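Local structure of short chain dehydrogenase (Mycobacterium smegmatis, 3UCX) at residues S165-L168 and A169-T173. The protein is probably an oxidoreductase of the short-chain dehydrogenase family, its exact substrate and reaction not yet established. Sequence-based numbering, arbitrary orientation.
Sequences SALL and AMSQT
A169 stands one turn beyond S165 on a single continuous helix, its N-H bonded to the S165 carbonyl (N to O 3.0 Å) and its CB beside that same oxygen. This small-residue surface packs on the second subunit, where A169 meets S165 of that chain and S165 meets its A169, while S165 OG turns back to the K161 carbonyl. M170 repeats the backbone bond with A166, but its side chain also reaches across to L167. The chain leaves the backbone with CG anti to N and runs extended to the sulfur, then bends at the last torsion (chi3 78°), which carries the methyl CE back along the helix to CD1 of L167 at 3.7 Å. This apolar patch faces helix 110-130, with A166 and M170 against V121 and L167 on T120. S171 bonds twice to one acceptor, the L167 carbonyl oxygen: its N lies 2.8 Å from L167 O, and its OG, placed beside the backbone N by chi1 of -60°, closes to 2.7 Å from L167 O. The two donors come from opposite faces of the carbonyl plane, the hydroxyl lying well above it. S171 OG is also hydrogen-bonded to N144 ND2 of strand 141-145, and S171, like L168, touches S187 of strand 184-190. Q172 bonds through its N to L168 O, and its CG rests 3.3 Å from L168 O; beyond it the extended chain brings NE2 to 4.1 Å from L168 CG, the branch point, where the two side chains meet in a loose van der Waals contact. These i to i+4 bonds, with a serine hydroxyl folded back on the preceding turn, belong to the crossover helix 158-179 of a Rossmann-type beta-alpha-beta unit, here also lining a subunit interface.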
loop_
_atom_site.group_PDB
_atom_site.type_symbol
_atom_site.label_atom_id
_atom_site.label_comp_id
_atom_site.label_asym_id
_atom_site.label_seq_id
_atom_site.Cartn_x
_atom_site.Cartn_y
_atom_site.Cartn_z
ATOM N N SER A 165 -3.429 -12.105 -6.629
ATOM C CA SER A 165 -2.622 -11.651 -5.504
ATOM C C SER A 165 -1.437 -12.576 -5.266
ATOM O O SER A 165 -0.330 -12.117 -5.009
ATOM C CB SER A 165 -3.468 -11.548 -4.253
ATOM O OG SER A 165 -4.420 -10.486 -4.425
ATOM N N ALA A 166 -1.668 -13.872 -5.349
ATOM C CA ALA A 166 -0.581 -14.841 -5.239
ATOM C C ALA A 166 0.431 -14.593 -6.385
ATOM O O ALA A 166 1.654 -14.611 -6.167
ATOM C CB ALA A 166 -1.120 -16.282 -5.278
ATOM N N LEU A 167 -0.079 -14.319 -7.591
ATOM C CA LEU A 167 0.775 -14.021 -8.741
ATOM C C LEU A 167 1.604 -12.754 -8.526
ATOM O O LEU A 167 2.785 -12.712 -8.878
ATOM C CB LEU A 167 -0.052 -13.916 -10.022
ATOM C CG LEU A 167 0.645 -13.334 -11.271
ATOM C CD1 LEU A 167 1.811 -14.202 -11.773
ATOM C CD2 LEU A 167 -0.373 -13.102 -12.383
ATOM N N LEU A 168 0.980 -11.708 -7.986
ATOM C CA LEU A 168 1.667 -10.436 -7.719
ATOM C C LEU A 168 2.796 -10.635 -6.702
ATOM O O LEU A 168 3.941 -10.176 -6.902
ATOM C CB LEU A 168 0.678 -9.365 -7.249
ATOM C CG LEU A 168 1.254 -7.969 -6.972
ATOM C CD1 LEU A 168 1.996 -7.417 -8.196
ATOM C CD2 LEU A 168 0.169 -7.016 -6.439
ATOM N N ALA A 169 2.484 -11.367 -5.642
ATOM C CA ALA A 169 3.461 -11.662 -4.602
ATOM C C ALA A 169 4.654 -12.443 -5.219
ATOM O O ALA A 169 5.812 -12.081 -5.033
ATOM C CB ALA A 169 2.815 -12.460 -3.482
ATOM N N MET A 170 4.347 -13.476 -5.993
ATOM C CA MET A 170 5.366 -14.259 -6.682
ATOM C C MET A 170 6.215 -13.395 -7.622
ATOM O O MET A 170 7.460 -13.570 -7.702
ATOM C CB MET A 170 4.709 -15.374 -7.479
ATOM C CG MET A 170 5.689 -16.335 -8.131
ATOM S SD MET A 170 4.826 -17.491 -9.190
ATOM C CE MET A 170 4.497 -16.508 -10.642
ATOM N N SER A 171 5.553 -12.490 -8.351
ATOM C CA SER A 171 6.242 -11.613 -9.280
ATOM C C SER A 171 7.244 -10.719 -8.567
ATOM O O SER A 171 8.337 -10.425 -9.081
ATOM C CB SER A 171 5.225 -10.760 -10.052
ATOM O OG SER A 171 4.314 -11.585 -10.796
ATOM N N GLN A 172 6.855 -10.260 -7.394
ATOM C CA GLN A 172 7.696 -9.412 -6.585
ATOM C C GLN A 172 8.939 -10.162 -6.061
ATOM O O GLN A 172 10.064 -9.679 -6.197
ATOM C CB GLN A 172 6.879 -8.818 -5.441
ATOM C CG GLN A 172 5.891 -7.740 -5.929
ATOM C CD GLN A 172 4.967 -7.253 -4.850
ATOM O OE1 GLN A 172 4.781 -7.928 -3.835
ATOM N NE2 GLN A 172 4.364 -6.053 -5.053
ATOM N N THR A 173 8.737 -11.342 -5.493
ATOM C CA THR A 173 9.865 -12.178 -5.064
ATOM C C THR A 173 10.792 -12.522 -6.259
ATOM O O THR A 173 12.032 -12.517 -6.124
ATOM C CB THR A 173 9.368 -13.482 -4.423
ATOM O OG1 THR A 173 8.514 -13.174 -3.297
ATOM C CG2 THR A 173 10.576 -14.359 -3.938
#